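Local coordinates for protein NAD-dependent epimerase/dehydratase (Veillonella parvula DSM 2008, PDB 3R6D) that probably binds NAD(P) through a Rossmann-type domain and probably acts as an epimerase or dehydratase, at residues 88-92 / 141-147; 155-161 / 177-183. The contacts are given in a common frame with arbitrary orientation. Residue numbers count along the deposited sequence, not the author numbering.

Both contacts belong to one NAD(P)H-binding, Rossmann-like domain and lie on opposite sides of the chain's centre, their own centres 27 Å apart and their nearest atoms about 15 Å apart. They follow each other along the chain: helix 129-144, which ends in contact 1, leads into strand 148-158, whose C-terminal end enters contact 2. Each is partly buried. Contact 1 sets two helices side by side on a face of the sheet mainly through apolar side chains, with no hydrogen bond across. Contact 2 buries more surface (744 against 295 Å²) and is chiefly polar, combining parallel strand pairing with side-chain hydrogen bonds, to loop backbone and between side chains, where strand 179-181 passes into helix 182-193.

Contact 1 (88-92 / 141-147)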
loop_
_atom_site.group_PDB
_atom_site.type_symbol
_atom_site.label_atom_id
_atom_site.label_comp_id
_atom_site.label_asym_id
_atom_site.label_seq_id
_atom_site.Cartn_x
_atom_site.Cartn_y
_atom_site.Cartn_z
HETATM N N MSE A 88 -3.715 -1.646 12.538
HETATM C CA MSE A 88 -4.303 -2.522 11.544
HETATM C C MSE A 88 -5.585 -3.137 12.068
HETATM O O MSE A 88 -6.564 -3.248 11.346
HETATM C CB MSE A 88 -3.313 -3.625 11.165
HETATM C CG MSE A 88 -3.615 -4.399 9.879
HETATM SE SE MSE A 88 -3.406 -3.372 8.202
HETATM C CE MSE A 88 -5.153 -3.541 8.214
ATOM N N ALA A 89 -5.604 -3.494 13.357
ATOM C CA ALA A 89 -6.819 -4.052 13.929
ATOM C C ALA A 89 -7.951 -3.027 13.922
ATOM O O ALA A 89 -9.111 -3.373 13.655
ATOM C CB ALA A 89 -6.566 -4.584 15.356
ATOM N N SER A 90 -7.613 -1.781 14.232
ATOM C CA SER A 90 -8.636 -0.724 14.202
ATOM C C SER A 90 -9.192 -0.511 12.789
ATOM O O SER A 90 -10.401 -0.290 12.629
ATOM C CB SER A 90 -8.082 0.571 14.745
ATOM O OG SER A 90 -7.799 0.430 16.123
ATOM N N ILE A 91 -8.316 -0.576 11.776
ATOM C CA ILE A 91 -8.722 -0.445 10.379
ATOM C C ILE A 91 -9.624 -1.625 9.995
ATOM O O ILE A 91 -10.684 -1.442 9.442
ATOM C CB ILE A 91 -7.487 -0.360 9.461
ATOM C CG1 ILE A 91 -6.781 0.979 9.713
ATOM C CG2 ILE A 91 -7.904 -0.511 7.987
ATOM C CD1 ILE A 91 -5.400 1.033 9.121
ATOM N N VAL A 92 -9.190 -2.844 10.320
ATOM C CA VAL A 92 -10.004 -3.994 10.015
ATOM C C VAL A 92 -11.393 -3.909 10.662
ATOM O O VAL A 92 -12.393 -4.226 10.015
ATOM C CB VAL A 92 -9.261 -5.274 10.443
ATOM C CG1 VAL A 92 -10.176 -6.466 10.503
ATOM C CG2 VAL A 92 -8.083 -5.580 9.475
ATOM N N VAL A 141 -2.423 -9.387 11.367
ATOM C CA VAL A 141 -3.807 -8.966 11.613
ATOM C C VAL A 141 -4.589 -8.990 10.289
ATOM O O VAL A 141 -5.743 -9.431 10.223
ATOM C CB VAL A 141 -3.885 -7.569 12.274
ATOM C CG1 VAL A 141 -5.324 -7.009 12.225
ATOM C CG2 VAL A 141 -3.399 -7.668 13.746
ATOM N N LEU A 142 -3.988 -8.450 9.222
ATOM C CA LEU A 142 -4.716 -8.389 7.952
ATOM C C LEU A 142 -4.966 -9.787 7.362
ATOM O O LEU A 142 -6.071 -10.100 6.908
ATOM C CB LEU A 142 -4.020 -7.456 6.958
ATOM C CG LEU A 142 -4.754 -7.231 5.649
ATOM C CD1 LEU A 142 -6.196 -6.718 5.854
ATOM C CD2 LEU A 142 -3.941 -6.253 4.791
ATOM N N ARG A 143 -3.954 -10.652 7.416
ATOM C CA ARG A 143 -4.156 -12.039 6.913
ATOM C C ARG A 143 -5.199 -12.858 7.686
ATOM O O ARG A 143 -5.836 -13.756 7.133
ATOM C CB ARG A 143 -2.864 -12.816 6.871
ATOM C CG ARG A 143 -1.853 -12.209 5.965
ATOM C CD ARG A 143 -0.572 -13.121 5.843
ATOM N NE ARG A 143 0.002 -13.568 7.145
ATOM C CZ ARG A 143 1.184 -14.202 7.291
ATOM N NH1 ARG A 143 1.978 -14.434 6.243
ATOM N NH2 ARG A 143 1.588 -14.594 8.499
ATOM N N GLU A 144 -5.322 -12.583 8.973
ATOM C CA GLU A 144 -6.338 -13.220 9.840
ATOM C C GLU A 144 -7.753 -12.708 9.639
ATOM O O GLU A 144 -8.724 -13.309 10.111
ATOM C CB GLU A 144 -5.956 -13.053 11.325
ATOM C CG GLU A 144 -4.655 -13.733 11.697
ATOM C CD GLU A 144 -4.056 -13.188 12.998
ATOM O OE1 GLU A 144 -4.665 -12.305 13.680
ATOM O OE2 GLU A 144 -2.941 -13.657 13.323
ATOM N N SER A 145 -7.864 -11.547 8.993
ATOM C CA SER A 145 -9.125 -10.986 8.728
ATOM C C SER A 145 -9.830 -11.779 7.685
ATOM O O SER A 145 -9.228 -12.630 6.991
ATOM C CB SER A 145 -8.944 -9.543 8.295
ATOM O OG SER A 145 -8.719 -9.429 6.884
ATOM N N ASN A 146 -11.099 -11.463 7.522
ATOM C CA ASN A 146 -11.887 -12.033 6.498
ATOM C C ASN A 146 -11.966 -11.164 5.233
ATOM O O ASN A 146 -12.753 -11.420 4.321
ATOM C CB ASN A 146 -13.280 -12.225 7.146
ATOM C CG ASN A 146 -13.829 -10.892 7.823
ATOM O OD1 ASN A 146 -13.593 -9.797 7.293
ATOM N ND2 ASN A 146 -14.513 -10.991 8.996
ATOM N N LEU A 147 -11.144 -10.092 5.200
ATOM C CA LEU A 147 -11.229 -9.102 4.136
ATOM C C LEU A 147 -10.651 -9.666 2.850
ATOM O O LEU A 147 -9.761 -10.557 2.868
ATOM C CB LEU A 147 -10.479 -7.806 4.507
ATOM C CG LEU A 147 -11.034 -7.103 5.739
ATOM C CD1 LEU A 147 -10.134 -5.973 6.182
ATOM C CD2 LEU A 147 -12.454 -6.560 5.482
#
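Helix 85-96 meets the C-terminal end of helix 129-144 and the turn that leaves it. Val141 comes first: its CG1 lies 3.7 Å from Ala89 N and 3.9 Å from the selenomethionine Met88 CG, and also touches Ala89 CB (4.2 Å) and Val92 CG2 (4.1 Å), so one methyl sits among three residues of the facing helix. The CA atoms of Val141 and Ala89 are accordingly close, at 6.2 Å. One residue on, Leu142 CD1 packs against Met88 CE (4.1 Å) and Val92 CG2 (4.2 Å); the same side chain reaches Val103, Tyr149 and Ile151 of the sheet, tying the helix pair to the strands beneath. At Ser145 the helix has given way to a turn. Ser145 OG donates to Leu142 O (2.7 Å) and accepts from Leu147 N (3.0 Å), the latter an ST turn, while Ser145 CB rests 4.0 Å from Val92 CG1. Beyond Asn146, whose O accepts a hydrogen bond from Arg101, the turn brings Leu147 back toward the helix, with CD1 3.9 Å from Val92 CG2. Val92 thus touches Val141, Leu142, Ser145 and Leu147. The O atoms of Ser145 and Leu147 are hydrogen-bonded to Arg203. No hydrogen bond crosses between the segments, so the two helices are held here by apolar van der Waals contact, with no directional bond between them.

Contact 2 (155-161 / 177-183); sequences TWLYNDP and DAQVSRE
Strands 156-158 and 179-181 run parallel, their axes 4.7 Å apart at closest and inclined by 35°. Leu157, Tyr158 and Val180 are extended (phi/psi -94/150, -153/172, -160/144); Arg182 turns helical (-63/-35). Leu157 pairs with Val180 (CA-CA 5.3 Å) and Tyr158 with Ser181 (4.9 Å). Backbone bonds run from Val180 N to Trp156 O (3.0 Å), weakly from Tyr158 N to Val180 O (3.3 Å), and from Arg182 N to Tyr158 O (2.8 Å).

Side-chain hydrogen bonds flank the strand pair. Thr155 OG1 donates to Asp177 O (2.9 Å). Arg182 (chi1 m, chi2 and chi3 t, chi4 near 79°) sends NH1 to Asn159 OD1 (2.9 Å) and lays a guanidinium face over Leu157 CB, 3.8 Å from Arg182 CZ. Glu183, chi1 m and chi2 near 91°, accepts Asp160 N at OE1 (2.9 Å).

Leu157 CD2 meets Val180 CG1 (3.8 Å) on one sheet face; both residues touch Val185. On the other, the Tyr158 ring (chi1 p) lies with a face over Ser181 CA, its OH hydrogen-bonded to Glu210.

Ser181 OG (chi1 p) caps Ala184 N, making Ser181 the N-cap of helix 182-193. A parallel strand passing directly into a capped helix is a strand-to-helix junction of an alpha/beta fold, consistent with this Rossmann-like domain.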
loop_
_atom_site.group_PDB
_atom_site.type_symbol
_atom_site.label_atom_id
_atom_site.label_comp_id
_atom_site.label_asym_id
_atom_site.label_seq_id
_atom_site.Cartn_x
_atom_site.Cartn_y
_atom_site.Cartn_z
ATOM N N THR A 155 10.112 -4.105 -1.801
ATOM C CA THR A 155 11.540 -4.022 -1.531
ATOM C C THR A 155 11.928 -2.527 -1.346
ATOM O O THR A 155 11.041 -1.697 -1.171
ATOM C CB THR A 155 12.312 -4.799 -2.574
ATOM O OG1 THR A 155 13.699 -4.828 -2.187
ATOM C CG2 THR A 155 12.154 -4.228 -3.992
ATOM N N TRP A 156 13.225 -2.224 -1.311
ATOM C CA TRP A 156 13.667 -0.889 -0.881
ATOM C C TRP A 156 13.295 0.187 -1.895
ATOM O O TRP A 156 13.563 0.029 -3.081
ATOM C CB TRP A 156 15.189 -0.934 -0.667
ATOM C CG TRP A 156 15.528 -1.654 0.631
ATOM C CD1 TRP A 156 15.770 -2.998 0.807
ATOM C CD2 TRP A 156 15.542 -1.070 1.925
ATOM N NE1 TRP A 156 15.964 -3.273 2.141
ATOM C CE2 TRP A 156 15.818 -2.102 2.851
ATOM C CE3 TRP A 156 15.354 0.242 2.395
ATOM C CZ2 TRP A 156 15.933 -1.853 4.232
ATOM C CZ3 TRP A 156 15.478 0.493 3.764
ATOM C CH2 TRP A 156 15.777 -0.548 4.671
ATOM N N LEU A 157 12.695 1.268 -1.415
ATOM C CA LEU A 157 12.080 2.259 -2.302
ATOM C C LEU A 157 13.002 3.416 -2.664
ATOM O O LEU A 157 13.858 3.824 -1.892
ATOM C CB LEU A 157 10.842 2.853 -1.653
ATOM C CG LEU A 157 9.716 1.860 -1.407
ATOM C CD1 LEU A 157 8.625 2.471 -0.501
ATOM C CD2 LEU A 157 9.087 1.422 -2.750
ATOM N N TYR A 158 12.793 3.973 -3.851
ATOM C CA TYR A 158 13.439 5.204 -4.250
ATOM C C TYR A 158 12.509 5.880 -5.272
ATOM O O TYR A 158 11.512 5.288 -5.699
ATOM C CB TYR A 158 14.855 4.922 -4.784
ATOM C CG TYR A 158 14.926 4.215 -6.127
ATOM C CD1 TYR A 158 15.304 4.912 -7.272
ATOM C CD2 TYR A 158 14.606 2.857 -6.259
ATOM C CE1 TYR A 158 15.386 4.288 -8.502
ATOM C CE2 TYR A 158 14.682 2.214 -7.495
ATOM C CZ TYR A 158 15.097 2.933 -8.617
ATOM O OH TYR A 158 15.201 2.300 -9.847
ATOM N N ASN A 159 12.848 7.112 -5.639
ATOM C CA ASN A 159 12.060 7.876 -6.593
ATOM C C ASN A 159 12.789 8.061 -7.887
ATOM O O ASN A 159 13.924 8.547 -7.897
ATOM C CB ASN A 159 11.709 9.255 -6.025
ATOM C CG ASN A 159 10.850 9.158 -4.790
ATOM O OD1 ASN A 159 10.016 8.259 -4.675
ATOM N ND2 ASN A 159 11.028 10.079 -3.864
ATOM N N ASP A 160 12.127 7.751 -8.993
ATOM C CA ASP A 160 12.679 8.018 -10.321
ATOM C C ASP A 160 11.561 7.889 -11.348
ATOM O O ASP A 160 11.115 6.765 -11.621
ATOM C CB ASP A 160 13.808 7.034 -10.620
ATOM C CG ASP A 160 14.505 7.337 -11.908
ATOM O OD1 ASP A 160 13.917 8.085 -12.703
ATOM O OD2 ASP A 160 15.615 6.817 -12.114
ATOM N N PRO A 161 11.106 9.033 -11.916
ATOM C CA PRO A 161 9.973 8.986 -12.869
ATOM C C PRO A 161 10.246 8.136 -14.110
ATOM O O PRO A 161 9.296 7.726 -14.783
ATOM C CB PRO A 161 9.740 10.457 -13.253
ATOM C CG PRO A 161 10.890 11.215 -12.713
ATOM C CD PRO A 161 11.523 10.415 -11.607
ATOM N N ASP A 177 15.025 -8.985 -5.950
ATOM C CA ASP A 177 15.163 -7.576 -6.334
ATOM C C ASP A 177 15.420 -6.703 -5.109
ATOM O O ASP A 177 14.598 -6.692 -4.168
ATOM C CB ASP A 177 13.902 -7.078 -7.051
ATOM C CG ASP A 177 13.627 -7.796 -8.340
ATOM O OD1 ASP A 177 14.549 -8.407 -8.958
ATOM O OD2 ASP A 177 12.426 -7.766 -8.766
ATOM N N ALA A 178 16.515 -5.932 -5.144
ATOM C CA ALA A 178 16.955 -5.134 -4.012
ATOM C C ALA A 178 16.295 -3.771 -3.954
ATOM O O ALA A 178 16.473 -3.051 -2.957
ATOM C CB ALA A 178 18.467 -4.976 -4.025
ATOM N N GLN A 179 15.526 -3.398 -4.993
ATOM C CA GLN A 179 14.930 -2.066 -5.021
ATOM C C GLN A 179 13.745 -2.033 -5.949
ATOM O O GLN A 179 13.578 -2.921 -6.795
ATOM C CB GLN A 179 15.952 -1.019 -5.473
ATOM C CG GLN A 179 16.379 -1.252 -6.925
ATOM C CD GLN A 179 17.581 -0.440 -7.313
ATOM O OE1 GLN A 179 18.449 -0.171 -6.480
ATOM N NE2 GLN A 179 17.642 -0.013 -8.578
ATOM N N VAL A 180 12.937 -0.981 -5.805
ATOM C CA VAL A 180 11.844 -0.708 -6.730
ATOM C C VAL A 180 11.495 0.779 -6.550
ATOM O O VAL A 180 11.566 1.321 -5.446
ATOM C CB VAL A 180 10.627 -1.647 -6.474
ATOM C CG1 VAL A 180 9.975 -1.344 -5.139
ATOM C CG2 VAL A 180 9.596 -1.529 -7.601
ATOM N N SER A 181 11.128 1.434 -7.641
ATOM C CA SER A 181 10.745 2.842 -7.541
ATOM C C SER A 181 9.311 2.996 -7.038
ATOM O O SER A 181 8.443 2.136 -7.260
ATOM C CB SER A 181 10.920 3.591 -8.854
ATOM O OG SER A 181 9.860 3.272 -9.730
ATOM N N ARG A 182 9.043 4.124 -6.389
ATOM C CA ARG A 182 7.669 4.412 -5.977
ATOM C C ARG A 182 6.757 4.535 -7.205
ATOM O O ARG A 182 5.591 4.132 -7.166
ATOM C CB ARG A 182 7.594 5.666 -5.086
ATOM C CG ARG A 182 8.285 5.462 -3.730
ATOM C CD ARG A 182 8.015 6.574 -2.767
ATOM N NE ARG A 182 8.629 6.338 -1.467
ATOM C CZ ARG A 182 9.920 6.529 -1.201
ATOM N NH1 ARG A 182 10.741 6.960 -2.148
ATOM N NH2 ARG A 182 10.390 6.265 0.026
ATOM N N GLU A 183 7.296 5.072 -8.300
ATOM C CA GLU A 183 6.514 5.178 -9.535
ATOM C C GLU A 183 6.107 3.818 -10.104
ATOM O O GLU A 183 4.953 3.655 -10.558
ATOM C CB GLU A 183 7.284 6.026 -10.556
ATOM C CG GLU A 183 7.440 7.507 -10.194
ATOM C CD GLU A 183 8.702 7.840 -9.404
ATOM O OE1 GLU A 183 9.355 6.928 -8.819
ATOM O OE2 GLU A 183 9.046 9.049 -9.358
#